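Thioredoxin reductase (Streptomyces clavuligerus, PDB 4NTD) is a flavin-dependent dithiol oxidase of the thioredoxin reductase family that forms the disulfide bond of the natural product holomycin. Local coordinates at residues Q173-H187 / G247-M259. Residues are numbered along the deposited sequence; the frame is centred on the assembly and turned at random.
Sequences QPLGVLGTSPGAVRH and GVARSTVFVVPRM
Val256 CG2 sits over one face of the His187 imidazole, displaced toward the rim, a CH-pi contact 3.7 Å from the ring centroid; Phe254 CB lies at the edge of the same ring, and Gly176 O in the plane of the Phe254 ring, at its edge. At the far end, Pro174 CB rests 3.5 Å above the centre of the Arg250 guanidinium. Arg250 NH1 donates in its own plane to Leu175 O (2.9 Å), from above the carbonyl plane. Bends at chi2 (-75°) and chi3 (96°) lay the side chain alongside Pro174 and Leu175, with CD near Leu175 O; NE donates to Ala249 O, and NH1 has a salt-bridge partner in Asp197. Ser251 OG donates to a lone pair of Gln173 OE1 at 2.8 Å. Between these ends, strands 175-178 and 252-254 are neighbours in a five-strand parallel sheet, with 252-254 between 159-160 and 175-178, consistent with the family's Rossmann-like nucleotide-binding fold; Phe254 N to Gly176 O (2.7 Å) and Leu178 N to Phe254 O (3.1 Å) are among their bonds. Leu178 CG packs against Val253 CG1 at 3.6 Å. Beyond the strands, water 1 joins Leu178 O and Val256 N, while Ser181 OG caps Gly183 N (3.1 Å) before helix 184-191. His187, lining the glutathione pocket, also donates from NE2 to His161 O; this bond and the Val256 methyl would restrain its ring beside the ligand.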
ATOM      1  N   GLN A 173      25.686   1.233 -16.220  1.00 20.49           N
ATOM      2  CA  GLN A 173      26.981   0.837 -15.667  1.00 21.20           C
ATOM      3  C   GLN A 173      27.247  -0.649 -15.921  1.00 20.62           C
ATOM      4  O   GLN A 173      26.329  -1.392 -16.266  1.00 19.94           O
ATOM      5  CB  GLN A 173      27.044   1.133 -14.169  1.00 23.31           C
ATOM      6  CG  GLN A 173      26.974   2.615 -13.836  1.00 25.94           C
ATOM      7  CD  GLN A 173      27.184   2.904 -12.361  1.00 31.97           C
ATOM      8  OE1 GLN A 173      27.759   2.095 -11.630  1.00 34.61           O
ATOM      9  NE2 GLN A 173      26.722   4.069 -11.916  1.00 35.03           N
ATOM     10  N   PRO A 174      28.512  -1.086 -15.762  1.00 19.71           N
ATOM     11  CA  PRO A 174      28.814  -2.515 -15.889  1.00 18.91           C
ATOM     12  C   PRO A 174      28.320  -3.302 -14.674  1.00 18.09           C
ATOM     13  O   PRO A 174      28.931  -3.246 -13.602  1.00 19.58           O
ATOM     14  CB  PRO A 174      30.349  -2.555 -16.006  1.00 20.87           C
ATOM     15  CG  PRO A 174      30.780  -1.145 -16.236  1.00 23.20           C
ATOM     16  CD  PRO A 174      29.737  -0.286 -15.596  1.00 22.09           C
ATOM     17  N   LEU A 175      27.212  -4.019 -14.852  1.00 17.16           N
ATOM     18  CA  LEU A 175      26.563  -4.749 -13.765  1.00 17.35           C
ATOM     19  C   LEU A 175      26.874  -6.237 -13.846  1.00 17.75           C
ATOM     20  O   LEU A 175      26.971  -6.800 -14.937  1.00 18.01           O
ATOM     21  CB  LEU A 175      25.045  -4.558 -13.820  1.00 17.54           C
ATOM     22  CG  LEU A 175      24.522  -3.135 -14.016  1.00 17.93           C
ATOM     23  CD1 LEU A 175      23.002  -3.130 -13.981  1.00 18.23           C
ATOM     24  CD2 LEU A 175      25.088  -2.185 -12.972  1.00 18.65           C
ATOM     25  N   GLY A 176      27.026  -6.868 -12.685  1.00 18.66           N
ATOM     26  CA  GLY A 176      27.207  -8.315 -12.607  1.00 18.56           C
ATOM     27  C   GLY A 176      26.099  -8.962 -11.798  1.00 18.11           C
ATOM     28  O   GLY A 176      25.480  -8.315 -10.952  1.00 19.05           O
ATOM     29  N   VAL A 177      25.841 -10.238 -12.075  1.00 17.81           N
ATOM     30  CA  VAL A 177      24.911 -11.047 -11.289  1.00 18.25           C
ATOM     31  C   VAL A 177      25.602 -12.354 -10.914  1.00 19.28           C
ATOM     32  O   VAL A 177      26.132 -13.041 -11.784  1.00 19.47           O
ATOM     33  CB  VAL A 177      23.624 -11.369 -12.076  1.00 19.23           C
ATOM     34  CG1 VAL A 177      22.663 -12.191 -11.224  1.00 19.45           C
ATOM     35  CG2 VAL A 177      22.957 -10.086 -12.553  1.00 19.97           C
ATOM     36  N   LEU A 178      25.600 -12.695  -9.626  1.00 18.95           N
ATOM     37  CA  LEU A 178      26.204 -13.951  -9.173  1.00 19.43           C
ATOM     38  C   LEU A 178      25.192 -15.089  -9.255  1.00 20.48           C
ATOM     39  O   LEU A 178      24.046 -14.937  -8.835  1.00 20.81           O
ATOM     40  CB  LEU A 178      26.718 -13.830  -7.736  1.00 19.88           C
ATOM     41  CG  LEU A 178      27.662 -12.668  -7.420  1.00 20.84           C
ATOM     42  CD1 LEU A 178      28.156 -12.778  -5.986  1.00 22.19           C
ATOM     43  CD2 LEU A 178      28.840 -12.624  -8.383  1.00 22.12           C
ATOM     44  N   GLY A 179      25.625 -16.232  -9.783  1.00 20.20           N
ATOM     45  CA  GLY A 179      24.757 -17.404  -9.919  1.00 20.99           C
ATOM     46  C   GLY A 179      24.664 -18.214  -8.639  1.00 22.72           C
ATOM     47  O   GLY A 179      25.015 -19.395  -8.617  1.00 24.38           O
ATOM     48  N   THR A 180      24.173 -17.576  -7.579  1.00 23.62           N
ATOM     49  CA  THR A 180      24.107 -18.177  -6.246  1.00 24.16           C
ATOM     50  C   THR A 180      22.680 -18.572  -5.849  1.00 25.70           C
ATOM     51  O   THR A 180      22.451 -19.043  -4.732  1.00 28.20           O
ATOM     52  CB  THR A 180      24.665 -17.200  -5.192  1.00 23.81           C
ATOM     53  OG1 THR A 180      23.971 -15.949  -5.283  1.00 23.16           O
ATOM     54  CG2 THR A 180      26.152 -16.963  -5.416  1.00 26.92           C
ATOM     55  N   SER A 181      21.733 -18.385  -6.769  1.00 24.95           N
ATOM     56  CA  SER A 181      20.317 -18.650  -6.517  1.00 26.91           C
ATOM     57  C   SER A 181      19.635 -19.108  -7.807  1.00 25.55           C
ATOM     58  O   SER A 181      20.063 -18.720  -8.896  1.00 24.68           O
ATOM     59  CB  SER A 181      19.638 -17.376  -5.995  1.00 29.43           C
ATOM     60  OG  SER A 181      18.233 -17.410  -6.181  1.00 31.40           O
ATOM     61  N   PRO A 182      18.568 -19.925  -7.694  1.00 27.12           N
ATOM     62  CA  PRO A 182      17.799 -20.294  -8.890  1.00 28.85           C
ATOM     63  C   PRO A 182      17.161 -19.105  -9.618  1.00 27.29           C
ATOM     64  O   PRO A 182      16.789 -19.237 -10.781  1.00 30.28           O
ATOM     65  CB  PRO A 182      16.703 -21.218  -8.344  1.00 32.90           C
ATOM     66  CG  PRO A 182      17.209 -21.706  -7.035  1.00 35.14           C
ATOM     67  CD  PRO A 182      18.080 -20.617  -6.487  1.00 30.73           C
ATOM     68  N   GLY A 183      17.023 -17.967  -8.938  1.00 24.18           N
ATOM     69  CA  GLY A 183      16.463 -16.763  -9.549  1.00 23.59           C
ATOM     70  C   GLY A 183      17.455 -15.891 -10.305  1.00 21.73           C
ATOM     71  O   GLY A 183      17.069 -14.870 -10.872  1.00 20.70           O
ATOM     72  N   ALA A 184      18.728 -16.289 -10.332  1.00 20.31           N
ATOM     73  CA  ALA A 184      19.789 -15.454 -10.908  1.00 19.11           C
ATOM     74  C   ALA A 184      19.616 -15.156 -12.403  1.00 18.34           C
ATOM     75  O   ALA A 184      19.899 -14.041 -12.844  1.00 18.10           O
ATOM     76  CB  ALA A 184      21.152 -16.085 -10.657  1.00 18.97           C
ATOM     77  N   VAL A 185      19.163 -16.141 -13.177  1.00 18.87           N
ATOM     78  CA  VAL A 185      18.967 -15.942 -14.618  1.00 19.02           C
ATOM     79  C   VAL A 185      17.906 -14.872 -14.871  1.00 18.50           C
ATOM     80  O   VAL A 185      18.151 -13.915 -15.607  1.00 19.19           O
ATOM     81  CB  VAL A 185      18.587 -17.253 -15.348  1.00 20.14           C
ATOM     82  CG1 VAL A 185      18.181 -16.977 -16.791  1.00 21.66           C
ATOM     83  CG2 VAL A 185      19.753 -18.230 -15.321  1.00 22.46           C
ATOM     84  N   ARG A 186      16.736 -15.028 -14.254  1.00 18.65           N
ATOM     85  CA  ARG A 186      15.665 -14.039 -14.393  1.00 19.67           C
ATOM     86  C   ARG A 186      16.107 -12.663 -13.891  1.00 18.81           C
ATOM     87  O   ARG A 186      15.715 -11.637 -14.451  1.00 18.88           O
ATOM     88  CB  ARG A 186      14.390 -14.494 -13.670  1.00 23.85           C
ATOM     89  CG  ARG A 186      13.643 -15.615 -14.384  1.00 30.69           C
ATOM     90  CD  ARG A 186      12.309 -15.946 -13.725  1.00 42.03           C
ATOM     91  NE  ARG A 186      11.159 -15.527 -14.533  1.00 55.81           N
ATOM     92  CZ  ARG A 186      10.560 -14.335 -14.477  1.00 67.15           C
ATOM     93  NH1 ARG A 186      10.980 -13.382 -13.648  1.00 79.32           N
ATOM     94  NH2 ARG A 186       9.522 -14.092 -15.270  1.00 75.51           N
ATOM     95  N   HIS A 187      16.941 -12.641 -12.852  1.00 17.58           N
ATOM     96  CA  HIS A 187      17.443 -11.380 -12.303  1.00 17.27           C
ATOM     97  C   HIS A 187      18.341 -10.638 -13.296  1.00 16.94           C
ATOM     98  O   HIS A 187      18.248  -9.417 -13.426  1.00 17.39           O
ATOM     99  CB  HIS A 187      18.187 -11.617 -10.982  1.00 17.87           C
ATOM    100  CG  HIS A 187      18.008 -10.515  -9.986  1.00 19.39           C
ATOM    101  ND1 HIS A 187      16.768 -10.128  -9.528  1.00 20.86           N
ATOM    102  CD2 HIS A 187      18.907  -9.730  -9.349  1.00 19.90           C
ATOM    103  CE1 HIS A 187      16.910  -9.145  -8.657  1.00 22.09           C
ATOM    104  NE2 HIS A 187      18.198  -8.886  -8.530  1.00 21.25           N
ATOM    105  N   GLY A 247      39.838 -12.246 -13.450  1.00 25.99           N
ATOM    106  CA  GLY A 247      38.950 -11.231 -12.899  1.00 26.74           C
ATOM    107  C   GLY A 247      38.131 -10.549 -13.973  0.95 26.07           C
ATOM    108  O   GLY A 247      38.564 -10.442 -15.121  1.00 24.76           O
ATOM    109  N   VAL A 248      36.940 -10.096 -13.596  1.00 26.11           N
ATOM    110  CA  VAL A 248      36.083  -9.323 -14.485  1.00 26.02           C
ATOM    111  C   VAL A 248      35.689  -8.044 -13.769  1.00 22.43           C
ATOM    112  O   VAL A 248      35.093  -8.091 -12.694  1.00 23.10           O
ATOM    113  CB  VAL A 248      34.811 -10.097 -14.876  1.00 27.17           C
ATOM    114  CG1 VAL A 248      33.944  -9.263 -15.812  1.00 27.33           C
ATOM    115  CG2 VAL A 248      35.182 -11.422 -15.524  1.00 31.19           C
ATOM    116  N   ALA A 249      36.032  -6.907 -14.366  1.00 21.53           N
ATOM    117  CA  ALA A 249      35.718  -5.614 -13.776  1.00 22.18           C
ATOM    118  C   ALA A 249      34.217  -5.331 -13.872  1.00 21.48           C
ATOM    119  O   ALA A 249      33.602  -5.536 -14.921  1.00 21.89           O
ATOM    120  CB  ALA A 249      36.519  -4.511 -14.451  1.00 24.68           C
ATOM    121  N   ARG A 250      33.645  -4.894 -12.753  1.00 20.39           N
ATOM    122  CA  ARG A 250      32.238  -4.497 -12.646  1.00 20.00           C
ATOM    123  C   ARG A 250      32.172  -3.352 -11.635  1.00 21.17           C
ATOM    124  O   ARG A 250      33.008  -3.276 -10.735  1.00 23.17           O
ATOM    125  CB  ARG A 250      31.371  -5.654 -12.131  1.00 20.27           C
ATOM    126  CG  ARG A 250      31.233  -6.872 -13.040  1.00 19.89           C
ATOM    127  CD  ARG A 250      30.297  -6.639 -14.220  1.00 20.32           C
ATOM    128  NE  ARG A 250      31.003  -6.262 -15.442  1.00 19.66           N
ATOM    129  CZ  ARG A 250      30.426  -6.041 -16.620  1.00 19.20           C
ATOM    130  NH1 ARG A 250      29.105  -6.146 -16.766  1.00 19.37           N
ATOM    131  NH2 ARG A 250      31.174  -5.709 -17.666  1.00 20.06           N
ATOM    132  N   SER A 251      31.187  -2.468 -11.770  1.00 20.94           N
ATOM    133  CA  SER A 251      30.985  -1.390 -10.792  1.00 21.85           C
ATOM    134  C   SER A 251      29.995  -1.802  -9.698  1.00 20.52           C
ATOM    135  O   SER A 251      30.083  -1.328  -8.562  1.00 20.65           O
ATOM    136  CB  SER A 251      30.488  -0.121 -11.485  1.00 25.17           C
ATOM    137  OG  SER A 251      29.144  -0.266 -11.905  1.00 26.78           O
ATOM    138  N   THR A 252      29.053  -2.670 -10.055  1.00 20.04           N
ATOM    139  CA  THR A 252      27.979  -3.089  -9.158  1.00 18.80           C
ATOM    140  C   THR A 252      27.642  -4.554  -9.421  1.00 18.58           C
ATOM    141  O   THR A 252      27.588  -4.981 -10.575  1.00 19.82           O
ATOM    142  CB  THR A 252      26.709  -2.242  -9.391  1.00 20.69           C
ATOM    143  OG1 THR A 252      27.062  -0.857  -9.492  1.00 25.41           O
ATOM    144  CG2 THR A 252      25.709  -2.428  -8.258  1.00 22.21           C
ATOM    145  N   VAL A 253      27.425  -5.319  -8.353  1.00 17.93           N
ATOM    146  CA  VAL A 253      27.064  -6.731  -8.469  1.00 17.93           C
ATOM    147  C   VAL A 253      25.750  -6.986  -7.734  1.00 17.73           C
ATOM    148  O   VAL A 253      25.526  -6.459  -6.642  1.00 18.35           O
ATOM    149  CB  VAL A 253      28.188  -7.648  -7.935  1.00 19.04           C
ATOM    150  CG1 VAL A 253      27.732  -9.099  -7.860  1.00 19.39           C
ATOM    151  CG2 VAL A 253      29.418  -7.541  -8.826  1.00 19.91           C
ATOM    152  N   PHE A 254      24.881  -7.778  -8.356  1.00 17.97           N
ATOM    153  CA  PHE A 254      23.585  -8.123  -7.788  1.00 18.14           C
ATOM    154  C   PHE A 254      23.503  -9.607  -7.444  1.00 19.67           C
ATOM    155  O   PHE A 254      24.126 -10.450  -8.095  1.00 19.14           O
ATOM    156  CB  PHE A 254      22.457  -7.762  -8.760  1.00 17.88           C
ATOM    157  CG  PHE A 254      22.198  -6.285  -8.870  1.00 17.69           C
ATOM    158  CD1 PHE A 254      21.139  -5.699  -8.189  1.00 18.45           C
ATOM    159  CD2 PHE A 254      23.007  -5.480  -9.660  1.00 18.27           C
ATOM    160  CE1 PHE A 254      20.892  -4.340  -8.292  1.00 18.64           C
ATOM    161  CE2 PHE A 254      22.768  -4.119  -9.764  1.00 18.69           C
ATOM    162  CZ  PHE A 254      21.710  -3.548  -9.080  1.00 19.08           C
ATOM    163  N   VAL A 255      22.732  -9.909  -6.405  1.00 18.72           N
ATOM    164  CA  VAL A 255      22.407 -11.280  -6.030  1.00 19.41           C
ATOM    165  C   VAL A 255      20.914 -11.377  -5.743  1.00 18.40           C
ATOM    166  O   VAL A 255      20.259 -10.364  -5.493  1.00 19.11           O
ATOM    167  CB  VAL A 255      23.195 -11.747  -4.783  1.00 21.08           C
ATOM    168  CG1 VAL A 255      24.689 -11.717  -5.056  1.00 23.19           C
ATOM    169  CG2 VAL A 255      22.863 -10.896  -3.560  1.00 20.98           C
ATOM    170  N   VAL A 256      20.383 -12.594  -5.800  1.00 18.80           N
ATOM    171  CA  VAL A 256      19.055 -12.881  -5.278  1.00 18.82           C
ATOM    172  C   VAL A 256      19.259 -13.649  -3.975  1.00 18.95           C
ATOM    173  O   VAL A 256      19.569 -14.842  -4.001  1.00 19.93           O
ATOM    174  CB  VAL A 256      18.207 -13.715  -6.261  1.00 21.98           C
ATOM    175  CG1 VAL A 256      16.827 -13.981  -5.676  1.00 22.91           C
ATOM    176  CG2 VAL A 256      18.083 -12.997  -7.598  1.00 22.79           C
ATOM    177  N   PRO A 257      19.116 -12.966  -2.825  1.00 19.05           N
ATOM    178  CA  PRO A 257      19.283 -13.677  -1.559  1.00 19.62           C
ATOM    179  C   PRO A 257      18.189 -14.710  -1.328  1.00 19.46           C
ATOM    180  O   PRO A 257      17.143 -14.653  -1.979  1.00 20.91           O
ATOM    181  CB  PRO A 257      19.156 -12.565  -0.504  1.00 19.98           C
ATOM    182  CG  PRO A 257      19.309 -11.278  -1.238  1.00 20.20           C
ATOM    183  CD  PRO A 257      18.801 -11.541  -2.620  1.00 19.71           C
ATOM    184  N   ARG A 258      18.441 -15.661  -0.431  1.00 20.53           N
ATOM    185  CA  ARG A 258      17.366 -16.496   0.093  0.50 21.59           C
ATOM    186  C   ARG A 258      16.623 -15.625   1.095  1.00 21.84           C
ATOM    187  O   ARG A 258      17.173 -15.245   2.131  1.00 21.45           O
ATOM    188  CB  ARG A 258      17.880 -17.776   0.764  0.50 24.40           C
ATOM    189  CG  ARG A 258      16.768 -18.606   1.399  0.50 25.87           C
ATOM    190  CD  ARG A 258      17.244 -19.947   1.942  0.50 32.25           C
ATOM    191  NE  ARG A 258      16.194 -20.598   2.725  0.50 37.83           N
ATOM    192  CZ  ARG A 258      16.259 -20.817   4.036  0.50 42.81           C
ATOM    193  NH1 ARG A 258      17.335 -20.459   4.719  0.50 40.93           N
ATOM    194  NH2 ARG A 258      15.251 -21.410   4.662  0.50 47.25           N
ATOM    195  N   MET A 259      15.381 -15.279   0.768  1.00 21.51           N
ATOM    196  CA  MET A 259      14.595 -14.363   1.592  1.00 20.88           C
ATOM    197  C   MET A 259      13.691 -15.132   2.537  1.00 22.06           C
ATOM    198  O   MET A 259      12.768 -15.822   2.104  1.00 27.46           O
ATOM    199  CB  MET A 259      13.777 -13.422   0.715  1.00 23.40           C
ATOM    200  CG  MET A 259      14.644 -12.418  -0.016  1.00 24.70           C
ATOM    201  SD  MET A 259      13.725 -11.527  -1.275  1.00 36.14           S
ATOM    202  CE  MET A 259      14.875 -11.692  -2.630  1.00 38.18           C
TER
HETATM  203  O   HOH W   1      21.871 -14.724  -7.002  1.00 24.68           O
HETATM  204  O   HOH W   2      22.219 -15.621  -3.378  1.00 26.90           O
HETATM  205  O   HOH W   3      17.418 -17.134  -3.658  1.00 35.85           O